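Local coordinates for protein imine reductase (Bacillus cereus, PDB 4D3D) that catalyses the NADPH-dependent, S-selective reduction of the imine 2-methylpyrroline to the amine, at residues V81-T86 with L107-S112; G136-P141 with Y150-G155; L205-A210 with Q267-D272. One frame throughout, in Å; residues are numbered along the deposited sequence. Where two conformers were deposited one is given.

In the fold
Contacts 1 and 2 belong to one sheet in the N-terminal dinucleotide-binding domain, a Rossmann-type fold. Strand 106-109 of contact 1 and strand 131-137 of contact 2 are neighbours in it. The centres of the two contacts lie 11 Å apart, and Leu110 CD2 packs on Val137 CG2 at 4.1 Å. Contact 3 lies in the helical C-terminal domain, at the far end of the long helix 182-210. Its centre is 43 Å from that of contact 1 and 38 Å from that of contact 2. The side chain of Gln138 in contact 2 lies about 8 Å from a bound polyethylene glycol fragment. The second subunit packs around contact 3.

Contact 1. Residues V81-T86 with L107-S112; sequences VILSLT and LVNLSS
Val81 and Leu107 lie side by side on neighbouring parallel strands, both pointing to the face that also carries Leu83 and Asn109. The tip of Leu107, CD1, meets Val81 CB at 3.6 Å. Leu83 CD1 reaches across to Leu107 CB at 4.0 Å and also touches the amide end of Asn109. Met91 of helix 88-95 covers Leu83 and Asn109. On the other face, Ile82 CD1 rests on Val108, and Ile82 CG2, anti to the backbone N, meets Leu110 CD1 at 3.7 Å. This strand part is buried. Val108 N donates to Val81 O, Leu83 N to Val108 O at 2.8 Å, and Leu110 N to Leu83 O, all nearly straight at the hydrogen.

Past Leu83 and Asn109 the strands end and the chains part. Ser111 N is buried here without a partner in the model. In one of two conformers, Ser111 OG donates to Leu85 O from well above the carbonyl plane. Further out, a water donates to Thr86 O and Ser112 O, and Thr86 is exposed. Ser84 turns away; in one of two conformers its OG bonds to Gly28 O, the stronger partner, and Ile27 O, by what is probably the glycine-rich Rossmann turn. The strands form a beta-alpha-beta unit, joined through helix 88-95. Apolar packing and backbone bonds thus fix the strands, while a water and probably a serine hydroxyl join the loops at their C-terminal ends, the edge where Rossmann folds bind their dinucleotide.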
loop_
_atom_site.group_PDB
_atom_site.type_symbol
_atom_site.label_atom_id
_atom_site.label_comp_id
_atom_site.label_asym_id
_atom_site.label_seq_id
_atom_site.Cartn_x
_atom_site.Cartn_y
_atom_site.Cartn_z
ATOM N N VAL B 81 -23.032 15.966 24.668
ATOM C CA VAL B 81 -22.145 15.187 25.549
ATOM C C VAL B 81 -21.115 14.528 24.649
ATOM O O VAL B 81 -21.460 13.665 23.861
ATOM C CB VAL B 81 -22.976 14.131 26.286
ATOM C CG1 VAL B 81 -22.058 13.286 27.156
ATOM C CG2 VAL B 81 -24.134 14.780 27.048
ATOM N N ILE B 82 -19.855 14.954 24.771
ATOM C CA ILE B 82 -18.755 14.283 24.068
ATOM C C ILE B 82 -18.269 13.057 24.862
ATOM O O ILE B 82 -17.905 13.203 26.016
ATOM C CB ILE B 82 -17.582 15.252 23.852
ATOM C CG1 ILE B 82 -17.972 16.575 23.178
ATOM C CG2 ILE B 82 -16.433 14.549 23.108
ATOM C CD1 ILE B 82 -18.783 16.492 21.972
ATOM N N LEU B 83 -18.315 11.863 24.282
ATOM C CA LEU B 83 -17.851 10.685 24.962
ATOM C C LEU B 83 -16.458 10.352 24.403
ATOM O O LEU B 83 -16.330 9.780 23.326
ATOM C CB LEU B 83 -18.799 9.541 24.724
ATOM C CG LEU B 83 -20.226 9.750 25.232
ATOM C CD1 LEU B 83 -21.043 8.547 24.899
ATOM C CD2 LEU B 83 -20.210 9.862 26.739
ATOM N N SER B 84 -15.434 10.769 25.111
ATOM C CA SER B 84 -14.066 10.477 24.734
ATOM C C SER B 84 -13.603 9.317 25.639
ATOM O O SER B 84 -12.878 9.515 26.609
ATOM C CB SER B 84 -13.256 11.779 24.880
ATOM O OG SER B 84 -13.652 12.607 25.998
ATOM N N LEU B 85 -14.129 8.139 25.383
ATOM C CA LEU B 85 -13.902 7.003 26.197
ATOM C C LEU B 85 -12.913 6.064 25.457
ATOM O O LEU B 85 -12.728 6.147 24.256
ATOM C CB LEU B 85 -15.220 6.249 26.424
ATOM C CG LEU B 85 -16.378 7.102 26.984
ATOM C CD1 LEU B 85 -17.709 6.328 27.072
ATOM C CD2 LEU B 85 -15.982 7.616 28.354
ATOM N N THR B 86 -12.443 5.077 26.156
ATOM C CA THR B 86 -11.473 4.160 25.554
ATOM C C THR B 86 -12.129 3.088 24.665
ATOM O O THR B 86 -11.479 2.562 23.780
ATOM C CB THR B 86 -10.586 3.466 26.639
ATOM O OG1 THR B 86 -11.426 2.777 27.563
ATOM C CG2 THR B 86 -9.685 4.450 27.391
ATOM N N LEU B 107 -25.187 12.295 22.122
ATOM C CA LEU B 107 -23.952 11.647 22.540
ATOM C C LEU B 107 -23.037 11.596 21.304
ATOM O O LEU B 107 -23.447 11.051 20.275
ATOM C CB LEU B 107 -24.196 10.196 23.016
ATOM C CG LEU B 107 -24.879 9.968 24.374
ATOM C CD1 LEU B 107 -24.352 10.860 25.491
ATOM C CD2 LEU B 107 -26.392 10.215 24.259
ATOM N N VAL B 108 -21.844 12.152 21.412
ATOM C CA VAL B 108 -20.873 12.083 20.296
ATOM C C VAL B 108 -19.834 11.039 20.719
ATOM O O VAL B 108 -18.957 11.306 21.572
ATOM C CB VAL B 108 -20.243 13.480 20.038
ATOM C CG1 VAL B 108 -19.235 13.432 18.869
ATOM C CG2 VAL B 108 -21.282 14.508 19.780
ATOM N N ASN B 109 -19.847 9.892 20.072
ATOM C CA ASN B 109 -18.999 8.761 20.442
ATOM C C ASN B 109 -17.761 8.836 19.631
ATOM O O ASN B 109 -17.839 8.637 18.406
ATOM C CB ASN B 109 -19.684 7.444 20.079
ATOM C CG ASN B 109 -20.327 6.792 21.255
ATOM O OD1 ASN B 109 -21.581 6.836 21.444
ATOM N ND2 ASN B 109 -19.485 6.254 22.122
ATOM N N LEU B 110 -16.629 9.000 20.294
ATOM C CA LEU B 110 -15.319 9.010 19.593
ATOM C C LEU B 110 -14.490 7.752 19.728
ATOM O O LEU B 110 -13.401 7.709 19.217
ATOM C CB LEU B 110 -14.496 10.188 20.076
ATOM C CG LEU B 110 -15.198 11.552 20.009
ATOM C CD1 LEU B 110 -14.354 12.626 20.715
ATOM C CD2 LEU B 110 -15.547 11.993 18.613
ATOM N N SER B 111 -14.958 6.692 20.367
ATOM C CA SER B 111 -14.154 5.480 20.472
ATOM C C SER B 111 -13.888 4.898 19.065
ATOM O O SER B 111 -14.825 4.798 18.268
ATOM C CB SER B 111 -14.899 4.441 21.290
ATOM O OG SER B 111 -15.106 4.860 22.668
ATOM N N SER B 112 -12.655 4.463 18.790
ATOM C CA SER B 112 -12.363 3.678 17.562
ATOM C C SER B 112 -12.778 2.217 17.699
ATOM O O SER B 112 -12.327 1.481 18.614
ATOM C CB SER B 112 -10.848 3.835 17.196
ATOM O OG SER B 112 -10.540 3.161 15.988
HETATM O O HOH W 1 -12.039 1.134 21.169
#

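Contact 2. Residues G136-P141 with Y150-G155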
loop_
_atom_site.group_PDB
_atom_site.type_symbol
_atom_site.label_atom_id
_atom_site.label_comp_id
_atom_site.label_asym_id
_atom_site.label_seq_id
_atom_site.Cartn_x
_atom_site.Cartn_y
_atom_site.Cartn_z
ATOM N N GLY B 136 -14.822 9.871 14.044
ATOM C CA GLY B 136 -13.553 9.201 13.759
ATOM C C GLY B 136 -12.457 10.249 13.668
ATOM O O GLY B 136 -12.267 10.850 12.632
ATOM N N VAL B 137 -11.794 10.515 14.801
ATOM C CA VAL B 137 -10.787 11.589 14.849
ATOM C C VAL B 137 -9.508 11.094 14.162
ATOM O O VAL B 137 -8.993 10.057 14.516
ATOM C CB VAL B 137 -10.510 12.030 16.293
ATOM C CG1 VAL B 137 -9.479 13.171 16.334
ATOM C CG2 VAL B 137 -11.814 12.475 16.988
ATOM N N GLN B 138 -9.043 11.890 13.213
ATOM C CA GLN B 138 -7.910 11.491 12.351
ATOM C C GLN B 138 -6.573 11.990 12.853
ATOM O O GLN B 138 -5.577 11.697 12.212
ATOM C CB GLN B 138 -8.152 12.014 10.939
ATOM C CG GLN B 138 -9.401 11.483 10.269
ATOM C CD GLN B 138 -9.696 12.276 9.021
ATOM O OE1 GLN B 138 -8.767 12.772 8.404
ATOM N NE2 GLN B 138 -10.978 12.443 8.656
ATOM N N VAL B 139 -6.528 12.701 13.984
ATOM C CA VAL B 139 -5.301 13.339 14.522
ATOM C C VAL B 139 -5.065 12.959 16.000
ATOM O O VAL B 139 -5.983 12.481 16.716
ATOM C CB VAL B 139 -5.339 14.876 14.390
ATOM C CG1 VAL B 139 -5.414 15.352 12.904
ATOM C CG2 VAL B 139 -6.505 15.486 15.207
ATOM N N PRO B 140 -3.821 13.145 16.499
ATOM C CA PRO B 140 -3.590 12.878 17.898
ATOM C C PRO B 140 -4.087 14.091 18.704
ATOM O O PRO B 140 -4.444 15.110 18.080
ATOM C CB PRO B 140 -2.066 12.753 17.998
ATOM C CG PRO B 140 -1.538 13.514 16.824
ATOM C CD PRO B 140 -2.587 13.479 15.749
ATOM N N PRO B 141 -4.060 14.008 20.045
ATOM C CA PRO B 141 -4.520 15.138 20.856
ATOM C C PRO B 141 -3.907 16.490 20.499
ATOM O O PRO B 141 -4.610 17.495 20.543
ATOM C CB PRO B 141 -4.199 14.682 22.278
ATOM C CG PRO B 141 -4.437 13.209 22.243
ATOM C CD PRO B 141 -3.862 12.795 20.882
ATOM N N TYR B 150 -8.896 16.970 10.637
ATOM C CA TYR B 150 -10.250 16.526 10.257
ATOM C C TYR B 150 -10.729 15.383 11.156
ATOM O O TYR B 150 -9.948 14.529 11.607
ATOM C CB TYR B 150 -10.315 16.105 8.771
ATOM C CG TYR B 150 -10.446 17.287 7.835
ATOM C CD1 TYR B 150 -9.318 18.033 7.491
ATOM C CD2 TYR B 150 -11.699 17.676 7.329
ATOM C CE1 TYR B 150 -9.426 19.144 6.671
ATOM C CE2 TYR B 150 -11.819 18.787 6.490
ATOM C CZ TYR B 150 -10.670 19.500 6.168
ATOM O OH TYR B 150 -10.765 20.598 5.369
ATOM N N THR B 151 -12.027 15.363 11.397
ATOM C CA THR B 151 -12.723 14.206 12.018
ATOM C C THR B 151 -13.866 13.757 11.117
ATOM O O THR B 151 -14.639 14.586 10.548
ATOM C CB THR B 151 -13.289 14.675 13.352
ATOM O OG1 THR B 151 -12.202 15.076 14.213
ATOM C CG2 THR B 151 -14.124 13.613 14.041
ATOM N N TYR B 152 -13.983 12.460 10.866
ATOM C CA TYR B 152 -15.125 11.914 10.134
ATOM C C TYR B 152 -16.351 11.887 11.041
ATOM O O TYR B 152 -16.239 11.483 12.168
ATOM C CB TYR B 152 -14.879 10.450 9.750
ATOM C CG TYR B 152 -13.735 10.190 8.789
ATOM C CD1 TYR B 152 -13.757 10.734 7.536
ATOM C CD2 TYR B 152 -12.681 9.381 9.127
ATOM C CE1 TYR B 152 -12.726 10.502 6.630
ATOM C CE2 TYR B 152 -11.638 9.149 8.212
ATOM C CZ TYR B 152 -11.661 9.764 6.988
ATOM O OH TYR B 152 -10.660 9.572 5.999
ATOM N N TYR B 153 -17.503 12.295 10.542
ATOM C CA TYR B 153 -18.724 12.211 11.288
ATOM C C TYR B 153 -19.817 11.560 10.532
ATOM O O TYR B 153 -19.924 11.612 9.299
ATOM C CB TYR B 153 -19.177 13.639 11.667
ATOM C CG TYR B 153 -18.397 14.290 12.774
ATOM C CD1 TYR B 153 -18.451 13.799 14.053
ATOM C CD2 TYR B 153 -17.508 15.341 12.497
ATOM C CE1 TYR B 153 -17.737 14.391 15.078
ATOM C CE2 TYR B 153 -16.766 15.944 13.516
ATOM C CZ TYR B 153 -16.870 15.473 14.800
ATOM O OH TYR B 153 -16.178 15.999 15.871
ATOM N N SER B 154 -20.653 10.779 11.233
ATOM C CA SER B 154 -21.824 10.187 10.599
ATOM C C SER B 154 -22.967 9.981 11.590
ATOM O O SER B 154 -22.744 9.995 12.820
ATOM C CB SER B 154 -21.549 8.860 9.880
ATOM O OG SER B 154 -21.128 7.842 10.758
ATOM N N GLY B 155 -24.158 9.776 11.064
ATOM C CA GLY B 155 -25.371 9.764 11.910
ATOM C C GLY B 155 -26.409 10.728 11.288
ATOM O O GLY B 155 -26.300 11.166 10.149
HETATM O O HOH W 2 -6.772 15.112 9.678
#
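Gln138 lays its amide nitrogen over the ring of Tyr152. NE2 stands 3.1 Å above the ring plane, over its centre, and its closest ring atom is Tyr152 CZ at 3.2 Å. The amide and ring planes are 33° apart, and NE2 is nearer the ring than Gln138 CD, which is 3.8 Å from Tyr152 CZ. A chi2 of 168° puts CD far out from the backbone, and chi3 of 30° sets the turn of the amide, with NE2 on the ring side. On the way, Gln138 CB passes Tyr150 O at 3.2 Å. The other amide atom, OE1, lies 3.7 Å from Tyr150 CB. A water accepts from Tyr150 N and donates weakly to OE1.

Beside this side-chain contact the backbones pair as the two arms of a beta hairpin. Gly136 and Tyr152 form a hydrogen-bonded antiparallel pair: Gly136 N donates to Tyr152 O, and Tyr152 N returns a bond of 2.9 Å to Gly136 O. Val137 and Thr151 form the next, non-hydrogen-bonded pair, and Val137 CG2 touches Thr151 OG1 at 3.8 Å. That hydroxyl is bonded to Thr171 OG1. Beyond the strand, Gln138 N still bonds to Tyr150 O at 3.2 Å.

Strand 149-155 is antiparallel to 131-137 and parallel to 171-175, between which it lies. Tyr152 packs on Ala183 and Tyr187 at the start of helix 182-210. Val137, on the other face, touches Met32 of helix 31-42.

Contact 3. Residues L205-A210 with Q267-D272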
loop_
_atom_site.group_PDB
_atom_site.type_symbol
_atom_site.label_atom_id
_atom_site.label_comp_id
_atom_site.label_asym_id
_atom_site.label_seq_id
_atom_site.Cartn_x
_atom_site.Cartn_y
_atom_site.Cartn_z
ATOM N N LEU B 205 12.375 -2.844 2.208
ATOM C CA LEU B 205 13.615 -2.300 2.784
ATOM C C LEU B 205 14.494 -3.410 3.364
ATOM O O LEU B 205 15.753 -3.405 3.177
ATOM C CB LEU B 205 13.317 -1.212 3.791
ATOM C CG LEU B 205 14.529 -0.605 4.482
ATOM C CD1 LEU B 205 15.451 0.058 3.447
ATOM C CD2 LEU B 205 14.017 0.383 5.487
ATOM N N ALA B 206 13.925 -4.422 4.042
ATOM C CA ALA B 206 14.741 -5.490 4.548
ATOM C C ALA B 206 15.504 -6.265 3.447
ATOM O O ALA B 206 16.678 -6.721 3.617
ATOM C CB ALA B 206 13.901 -6.471 5.338
ATOM N N ILE B 207 14.797 -6.507 2.311
ATOM C CA ILE B 207 15.416 -7.117 1.110
ATOM C C ILE B 207 16.551 -6.210 0.636
ATOM O O ILE B 207 17.641 -6.757 0.332
ATOM C CB ILE B 207 14.385 -7.360 0.009
ATOM C CG1 ILE B 207 13.332 -8.363 0.451
ATOM C CG2 ILE B 207 15.078 -7.904 -1.285
ATOM C CD1 ILE B 207 12.165 -8.504 -0.509
ATOM N N ALA B 208 16.329 -4.926 0.546
ATOM C CA ALA B 208 17.319 -3.972 0.005
ATOM C C ALA B 208 18.553 -4.005 0.943
ATOM O O ALA B 208 19.665 -4.127 0.507
ATOM C CB ALA B 208 16.765 -2.617 0.018
ATOM N N ASN B 209 18.295 -3.937 2.232
ATOM C CA ASN B 209 19.405 -4.058 3.229
ATOM C C ASN B 209 20.209 -5.343 3.053
ATOM O O ASN B 209 21.450 -5.299 3.138
ATOM C CB ASN B 209 18.914 -3.951 4.711
ATOM C CG ASN B 209 18.314 -2.612 5.130
ATOM O OD1 ASN B 209 17.669 -2.571 6.211
ATOM N ND2 ASN B 209 18.463 -1.555 4.392
ATOM N N ALA B 210 19.575 -6.474 2.833
ATOM C CA ALA B 210 20.288 -7.731 2.676
ATOM C C ALA B 210 21.220 -7.708 1.431
ATOM O O ALA B 210 22.165 -8.462 1.386
ATOM C CB ALA B 210 19.346 -8.877 2.632
ATOM N N GLN B 267 13.027 -15.016 -0.400
ATOM C CA GLN B 267 13.627 -16.243 0.126
ATOM C C GLN B 267 15.115 -16.235 -0.069
ATOM O O GLN B 267 15.857 -16.572 0.866
ATOM C CB GLN B 267 13.119 -17.455 -0.570
ATOM C CG GLN B 267 11.731 -17.830 -0.303
ATOM C CD GLN B 267 11.206 -18.878 -1.286
ATOM O OE1 GLN B 267 11.465 -18.835 -2.492
ATOM N NE2 GLN B 267 10.415 -19.796 -0.774
ATOM N N GLU B 268 15.584 -15.781 -1.239
ATOM C CA GLU B 268 17.035 -15.676 -1.535
ATOM C C GLU B 268 17.751 -14.722 -0.610
ATOM O O GLU B 268 18.931 -14.921 -0.320
ATOM C CB GLU B 268 17.284 -15.073 -2.973
ATOM C CG GLU B 268 17.061 -15.979 -4.082
ATOM C CD GLU B 268 17.234 -15.144 -5.418
ATOM O OE1 GLU B 268 17.640 -13.861 -5.422
ATOM O OE2 GLU B 268 16.948 -15.831 -6.376
ATOM N N ALA B 269 17.076 -13.658 -0.146
ATOM C CA ALA B 269 17.601 -12.633 0.725
ATOM C C ALA B 269 17.549 -12.997 2.228
ATOM O O ALA B 269 18.017 -12.228 3.023
ATOM C CB ALA B 269 16.962 -11.274 0.475
ATOM N N GLY B 270 17.011 -14.165 2.510
ATOM C CA GLY B 270 16.750 -14.657 3.862
ATOM C C GLY B 270 15.751 -13.860 4.644
ATOM O O GLY B 270 15.782 -13.829 5.875
ATOM N N ILE B 271 14.862 -13.173 3.961
ATOM C CA ILE B 271 13.836 -12.288 4.652
ATOM C C ILE B 271 12.563 -13.113 4.895
ATOM O O ILE B 271 12.236 -14.041 4.172
ATOM C CB ILE B 271 13.625 -11.047 3.758
ATOM C CG1 ILE B 271 14.930 -10.215 3.630
ATOM C CG2 ILE B 271 12.443 -10.149 4.218
ATOM C CD1 ILE B 271 15.641 -9.965 4.948
ATOM N N ASP B 272 11.829 -12.753 5.962
ATOM C CA ASP B 272 10.574 -13.460 6.302
ATOM C C ASP B 272 9.606 -13.428 5.136
ATOM O O ASP B 272 9.339 -12.396 4.560
ATOM C CB ASP B 272 9.901 -12.786 7.512
ATOM C CG ASP B 272 8.725 -13.618 8.087
ATOM O OD1 ASP B 272 8.974 -14.656 8.722
ATOM O OD2 ASP B 272 7.597 -13.156 7.948
#
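Ile271 is the main bump, pressed against the side of helix 182-210 at Ala206 and Ile207. Its CD1 reaches the backbone oxygen Ala206 O at 3.7 Å and lies 3.9 Å from Ala206 CB, with CG2 flanking the same small methyl. The Ala206 methyl, the Ala206 carbonyl and Ile207 CG1 together border the shallow groove that takes this side chain. Ile271 CG1, anti to its own carbonyl carbon (chi1 -63°), is thereby turned to Ile207. It stands beside the carbonyl of Ala206 and the N of Ile207, and meets Ile207 CG1 at 4.0 Å. The two isoleucines cross at a slant.

One turn further along the helix, Ala210 and Ala269 face each other methyl to methyl, CB to CB at 4.0 Å. The Ala210 methyl also touches Ala269 O at 3.6 Å. Between the two sets, Ile207 CG2 approaches Ala269 CB at 4.2 Å. A Schellman motif shapes this side of the contact: helix 252-268 ends, Gly270 takes a positive phi of 64°, and two bonds run back into the last turn. The turn sets Ala269 and Ile271 on the same side, both with their CB pointing to helix 182-210.

Several polar side chains around the contact reach the second subunit. Asp272 OD1 makes a salt bridge with Arg285 of the second subunit, and Glu268 bonds to Thr114 and Glu116 of that subunit.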